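Local structure of DNA primase (Aquifex aeolicus, 2AU3) at residues Ser5-Leu10 with Asp66-Val71; Glu81-Leu86 with Lys92-Glu97. The protein makes the short RNA primers that DNA polymerase extends during DNA replication, copying a single-stranded DNA template. One frame throughout, in Å; residues are numbered along the deposited sequence.

Interactions 1 and 2 sit side by side in the zinc-binding domain, with centres about 8 Å apart. Both are apolar, and neither has a hydrogen bond across it. Interaction 1 joins helices 6-13 and 67-75 through three buried side chains. Interaction 2 packs the loop after helix 79-90 back onto that helix and grades from buried Ala83 to exposed Leu96. Helix 79-90 connects the two: it forms one side of interaction 2 and also lies against interaction 1. Near the surface the chemistry turns polar. There Asp6 OD2 lies 2.7 Å from Asp95 OD1, a pairing of acids that could raise the pKa of one, and it makes a weak hydrogen bond to Asp95 N.

Interaction 1: Ser5-Leu10 with Asp66-Val71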
loop_
_atom_site.group_PDB
_atom_site.type_symbol
_atom_site.label_atom_id
_atom_site.label_comp_id
_atom_site.label_asym_id
_atom_site.label_seq_id
_atom_site.Cartn_x
_atom_site.Cartn_y
_atom_site.Cartn_z
ATOM N N SER A 5 -23.131 -9.119 -13.567
ATOM C CA SER A 5 -22.153 -9.984 -14.253
ATOM C C SER A 5 -22.015 -11.401 -13.679
ATOM O O SER A 5 -21.967 -11.585 -12.472
ATOM C CB SER A 5 -20.783 -9.296 -14.360
ATOM O OG SER A 5 -19.908 -9.648 -13.300
ATOM N N ASP A 6 -21.936 -12.392 -14.568
ATOM C CA ASP A 6 -21.861 -13.804 -14.171
ATOM C C ASP A 6 -20.769 -14.056 -13.143
ATOM O O ASP A 6 -20.966 -14.810 -12.182
ATOM C CB ASP A 6 -21.600 -14.704 -15.377
ATOM C CG ASP A 6 -22.746 -14.714 -16.366
ATOM O OD1 ASP A 6 -23.821 -14.176 -16.035
ATOM O OD2 ASP A 6 -22.656 -15.240 -17.509
ATOM N N ILE A 7 -19.608 -13.440 -13.374
ATOM C CA ILE A 7 -18.434 -13.674 -12.562
ATOM C C ILE A 7 -18.572 -13.086 -11.149
ATOM O O ILE A 7 -18.152 -13.701 -10.178
ATOM C CB ILE A 7 -17.157 -13.135 -13.278
ATOM C CG1 ILE A 7 -15.907 -13.676 -12.606
ATOM C CG2 ILE A 7 -17.147 -11.628 -13.326
ATOM C CD1 ILE A 7 -15.701 -15.138 -12.886
ATOM N N ASP A 8 -19.150 -11.895 -11.046
ATOM C CA ASP A 8 -19.397 -11.296 -9.746
ATOM C C ASP A 8 -20.447 -12.144 -8.987
ATOM O O ASP A 8 -20.286 -12.448 -7.803
ATOM C CB ASP A 8 -19.886 -9.855 -9.938
ATOM C CG ASP A 8 -20.171 -9.139 -8.623
ATOM O OD1 ASP A 8 -19.305 -9.147 -7.702
ATOM O OD2 ASP A 8 -21.238 -8.510 -8.434
ATOM N N GLU A 9 -21.503 -12.530 -9.690
ATOM C CA GLU A 9 -22.535 -13.395 -9.125
ATOM C C GLU A 9 -21.947 -14.739 -8.701
ATOM O O GLU A 9 -22.283 -15.271 -7.650
ATOM C CB GLU A 9 -23.680 -13.584 -10.147
ATOM C CG GLU A 9 -24.510 -12.326 -10.379
ATOM C CD GLU A 9 -25.142 -11.758 -9.097
ATOM O OE1 GLU A 9 -25.773 -12.535 -8.313
ATOM O OE2 GLU A 9 -25.055 -10.522 -8.895
ATOM N N LEU A 10 -21.042 -15.280 -9.504
ATOM C CA LEU A 10 -20.365 -16.517 -9.119
ATOM C C LEU A 10 -19.573 -16.302 -7.844
ATOM O O LEU A 10 -19.659 -17.097 -6.917
ATOM C CB LEU A 10 -19.439 -17.021 -10.226
ATOM C CG LEU A 10 -18.608 -18.259 -9.885
ATOM C CD1 LEU A 10 -19.487 -19.430 -9.400
ATOM C CD2 LEU A 10 -17.711 -18.683 -11.053
ATOM N N ASP A 66 -8.483 -15.469 -4.143
ATOM C CA ASP A 66 -9.834 -15.951 -3.877
ATOM C C ASP A 66 -9.976 -17.436 -4.215
ATOM O O ASP A 66 -8.985 -18.133 -4.524
ATOM C CB ASP A 66 -10.917 -15.075 -4.577
ATOM C CG ASP A 66 -10.873 -15.175 -6.117
ATOM O OD1 ASP A 66 -10.155 -16.040 -6.644
ATOM O OD2 ASP A 66 -11.526 -14.423 -6.887
ATOM N N ALA A 67 -11.205 -17.930 -4.106
ATOM C CA ALA A 67 -11.479 -19.338 -4.326
ATOM C C ALA A 67 -11.231 -19.776 -5.776
ATOM O O ALA A 67 -10.636 -20.822 -6.013
ATOM C CB ALA A 67 -12.916 -19.659 -3.907
ATOM N N ILE A 68 -11.689 -18.984 -6.744
ATOM C CA ILE A 68 -11.459 -19.323 -8.141
ATOM C C ILE A 68 -9.957 -19.445 -8.418
ATOM O O ILE A 68 -9.499 -20.359 -9.138
ATOM C CB ILE A 68 -12.047 -18.243 -9.072
ATOM C CG1 ILE A 68 -13.585 -18.219 -8.965
ATOM C CG2 ILE A 68 -11.571 -18.492 -10.533
ATOM C CD1 ILE A 68 -14.239 -16.981 -9.607
ATOM N N LYS A 69 -9.201 -18.500 -7.872
ATOM C CA LYS A 69 -7.766 -18.467 -8.061
ATOM C C LYS A 69 -7.104 -19.711 -7.459
ATOM O O LYS A 69 -6.186 -20.272 -8.058
ATOM C CB LYS A 69 -7.180 -17.201 -7.440
ATOM C CG LYS A 69 -5.673 -17.226 -7.340
ATOM C CD LYS A 69 -5.124 -15.824 -7.451
ATOM C CE LYS A 69 -3.659 -15.842 -7.787
ATOM N NZ LYS A 69 -2.971 -14.745 -7.063
ATOM N N PHE A 70 -7.570 -20.155 -6.288
ATOM C CA PHE A 70 -7.043 -21.405 -5.731
ATOM C C PHE A 70 -7.191 -22.562 -6.743
ATOM O O PHE A 70 -6.255 -23.319 -6.986
ATOM C CB PHE A 70 -7.702 -21.793 -4.399
ATOM C CG PHE A 70 -7.215 -23.130 -3.878
ATOM C CD1 PHE A 70 -6.016 -23.225 -3.160
ATOM C CD2 PHE A 70 -7.906 -24.298 -4.187
ATOM C CE1 PHE A 70 -5.536 -24.463 -2.714
ATOM C CE2 PHE A 70 -7.430 -25.552 -3.734
ATOM C CZ PHE A 70 -6.247 -25.630 -3.017
ATOM N N VAL A 71 -8.388 -22.715 -7.291
ATOM C CA VAL A 71 -8.648 -23.809 -8.229
ATOM C C VAL A 71 -7.751 -23.667 -9.461
ATOM O O VAL A 71 -7.145 -24.662 -9.924
ATOM C CB VAL A 71 -10.157 -23.908 -8.609
ATOM C CG1 VAL A 71 -10.391 -24.985 -9.693
ATOM C CG2 VAL A 71 -10.992 -24.187 -7.374
#
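Ile68 meets both Ile7 and Leu10 with one methyl group. Its CD1 lies 4.0 Å from Ile7 CD1 and 4.1 Å from Leu10 CD2. Ile7 and Leu10 are one helical turn apart, so the Ile68 methyl is shared between neighbouring side chains of one helix. Ile68 reaches them because its chain is extended beyond CB (chi2 167°). Both pairs cross at a slant, end methyl against end methyl. The contact is small, 90 Å² in all, but its three residues are buried. It joins helices 6-13 and 67-75 of the zinc-binding domain, away from the zinc ion. Helix 79-90 lies against the same cluster: Tyr79, Ala82 and Leu86 touch Ile68.

No hydrogen bond runs between the segments; each helix start is capped from within its own segment. Ser5 OG accepts from Asp8 N at 3.3 Å. Asp66 OD1 accepts from Lys69 N at 2.9 Å, and the donor lies nearly in line with the C-O bond. The other carboxylate oxygen of Asp66 is hydrogen-bonded to Tyr79 OH. Lys69 NZ bridges to Asp110 and Asp114 of helix 101-122.

Interaction 2: Glu81-Leu86 with Lys92-Glu97; sequences EAALEL and KKLDLE
Leu94 and Leu84 both carry CG opposite the backbone N (chi1 -179° and -173°). For Leu94 this sends CD2 straight at the helix. For Leu84 it puts CG beside the loop, and chi2 near 45° then turns CD1 to Leu94 and CD2 to Leu96. In the zinc-binding domain, the loop between helices 79-90 and 101-122 doubles back along the first of them. Helix 79-90 ends, the chain turns, and residues 92-97 run roughly antiparallel to the helix without regular secondary structure. The closest CA pair is Leu84 and Leu94.

Leu94 carries the inner half of the contact. Its CD2 sits over the flat face of the Ala83-Leu84 peptide, 3.6 Å from both Ala83 C and Leu84 N. The same methyl, Leu94 CD2, is 3.7 Å from Ala83 CB. Leu94 CD2 is looser against Leu84 CB, at 4.3 Å. One methyl thus meets both the Ala83-Leu84 peptide and the Ala83 CB; the small alanine side chain lets it come that close to the backbone. Ile7 and Asp6 of helix 6-13 also touch Leu94, as does Ile99 further along the loop. Ala83 packs on Ile7 too, so this inner end faces helix 6-13.

The outer half is a pair of leucines nearer solvent. Leu84 and Leu96 cross at about a right angle. Leu96 is the more exposed of the two. Most of the 218 Å² buried between the segments comes from Leu84, Leu94 and Leu96. The two methyls of Leu84 divide their contacts: CD1 lies 3.6 Å from the carbonyl oxygen Leu94 O, and CD2 lies 3.8 Å from Leu96 CD1.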
loop_
_atom_site.group_PDB
_atom_site.type_symbol
_atom_site.label_atom_id
_atom_site.label_comp_id
_atom_site.label_asym_id
_atom_site.label_seq_id
_atom_site.Cartn_x
_atom_site.Cartn_y
_atom_site.Cartn_z
ATOM N N GLU A 81 -10.983 -20.253 -16.775
ATOM C CA GLU A 81 -11.179 -21.704 -16.820
ATOM C C GLU A 81 -11.627 -22.270 -15.455
ATOM O O GLU A 81 -12.553 -23.078 -15.373
ATOM C CB GLU A 81 -9.908 -22.419 -17.324
ATOM C CG GLU A 81 -9.696 -22.324 -18.830
ATOM C CD GLU A 81 -8.386 -22.955 -19.309
ATOM O OE1 GLU A 81 -7.324 -22.755 -18.678
ATOM O OE2 GLU A 81 -8.413 -23.649 -20.355
ATOM N N ALA A 82 -10.957 -21.853 -14.388
ATOM C CA ALA A 82 -11.329 -22.267 -13.026
ATOM C C ALA A 82 -12.710 -21.747 -12.677
ATOM O O ALA A 82 -13.505 -22.448 -12.029
ATOM C CB ALA A 82 -10.303 -21.753 -12.002
ATOM N N ALA A 83 -12.981 -20.505 -13.074
ATOM C CA ALA A 83 -14.309 -19.920 -12.896
ATOM C C ALA A 83 -15.413 -20.795 -13.528
ATOM O O ALA A 83 -16.460 -21.027 -12.918
ATOM C CB ALA A 83 -14.335 -18.527 -13.446
ATOM N N LEU A 84 -15.156 -21.305 -14.724
ATOM C CA LEU A 84 -16.147 -22.118 -15.439
ATOM C C LEU A 84 -16.360 -23.441 -14.729
ATOM O O LEU A 84 -17.476 -23.928 -14.645
ATOM C CB LEU A 84 -15.718 -22.373 -16.896
ATOM C CG LEU A 84 -16.742 -23.066 -17.832
ATOM C CD1 LEU A 84 -18.151 -22.486 -17.717
ATOM C CD2 LEU A 84 -16.280 -23.026 -19.282
ATOM N N GLU A 85 -15.278 -24.025 -14.234
ATOM C CA GLU A 85 -15.373 -25.285 -13.517
ATOM C C GLU A 85 -16.194 -25.124 -12.229
ATOM O O GLU A 85 -17.044 -25.980 -11.922
ATOM C CB GLU A 85 -13.977 -25.842 -13.225
ATOM C CG GLU A 85 -13.973 -27.193 -12.522
ATOM C CD GLU A 85 -14.532 -28.324 -13.380
ATOM O OE1 GLU A 85 -14.677 -28.146 -14.627
ATOM O OE2 GLU A 85 -14.824 -29.404 -12.795
ATOM N N LEU A 86 -15.968 -24.018 -11.502
ATOM C CA LEU A 86 -16.736 -23.734 -10.284
ATOM C C LEU A 86 -18.202 -23.374 -10.571
ATOM O O LEU A 86 -19.097 -23.717 -9.796
ATOM C CB LEU A 86 -16.076 -22.626 -9.445
ATOM C CG LEU A 86 -14.816 -23.077 -8.716
ATOM C CD1 LEU A 86 -14.218 -21.965 -7.891
ATOM C CD2 LEU A 86 -15.056 -24.355 -7.869
ATOM N N LYS A 92 -24.345 -22.121 -11.518
ATOM C CA LYS A 92 -24.422 -20.730 -11.915
ATOM C C LYS A 92 -23.969 -20.645 -13.362
ATOM O O LYS A 92 -23.155 -21.453 -13.815
ATOM C CB LYS A 92 -23.534 -19.851 -11.023
ATOM C CG LYS A 92 -24.021 -19.689 -9.560
ATOM C CD LYS A 92 -25.320 -18.852 -9.443
ATOM C CE LYS A 92 -25.038 -17.375 -9.135
ATOM N NZ LYS A 92 -26.295 -16.519 -9.161
ATOM N N LYS A 93 -24.508 -19.673 -14.083
ATOM C CA LYS A 93 -24.170 -19.492 -15.479
ATOM C C LYS A 93 -22.852 -18.706 -15.578
ATOM O O LYS A 93 -22.540 -17.885 -14.710
ATOM C CB LYS A 93 -25.331 -18.808 -16.214
ATOM C CG LYS A 93 -25.048 -17.418 -16.793
ATOM C CD LYS A 93 -26.073 -16.382 -16.312
ATOM C CE LYS A 93 -27.140 -16.083 -17.370
ATOM N NZ LYS A 93 -28.537 -16.332 -16.854
ATOM N N LEU A 94 -22.058 -19.015 -16.593
ATOM C CA LEU A 94 -20.878 -18.219 -16.921
ATOM C C LEU A 94 -20.478 -18.418 -18.380
ATOM O O LEU A 94 -19.817 -19.397 -18.716
ATOM C CB LEU A 94 -19.706 -18.544 -15.983
ATOM C CG LEU A 94 -18.393 -17.768 -16.177
ATOM C CD1 LEU A 94 -18.441 -16.422 -15.485
ATOM C CD2 LEU A 94 -17.253 -18.588 -15.648
ATOM N N ASP A 95 -20.890 -17.491 -19.239
ATOM C CA ASP A 95 -20.477 -17.512 -20.642
ATOM C C ASP A 95 -19.192 -16.708 -20.775
ATOM O O ASP A 95 -19.182 -15.508 -20.495
ATOM C CB ASP A 95 -21.572 -16.955 -21.567
ATOM C CG ASP A 95 -22.709 -16.278 -20.798
ATOM O OD1 ASP A 95 -22.461 -15.208 -20.202
ATOM O OD2 ASP A 95 -23.877 -16.739 -20.730
ATOM N N LEU A 96 -18.111 -17.375 -21.179
ATOM C CA LEU A 96 -16.784 -16.752 -21.218
ATOM C C LEU A 96 -16.699 -15.619 -22.234
ATOM O O LEU A 96 -15.740 -14.847 -22.222
ATOM C CB LEU A 96 -15.683 -17.778 -21.501
ATOM C CG LEU A 96 -15.654 -19.068 -20.687
ATOM C CD1 LEU A 96 -15.301 -20.230 -21.603
ATOM C CD2 LEU A 96 -14.670 -18.967 -19.520
ATOM N N GLU A 97 -17.706 -15.537 -23.106
ATOM C CA GLU A 97 -17.803 -14.483 -24.114
ATOM C C GLU A 97 -18.366 -13.186 -23.544
ATOM O O GLU A 97 -18.141 -12.111 -24.095
ATOM C CB GLU A 97 -18.663 -14.948 -25.299
ATOM C CG GLU A 97 -17.919 -15.785 -26.340
ATOM C CD GLU A 97 -16.450 -15.408 -26.479
ATOM O OE1 GLU A 97 -16.151 -14.359 -27.098
ATOM O OE2 GLU A 97 -15.595 -16.167 -25.968
#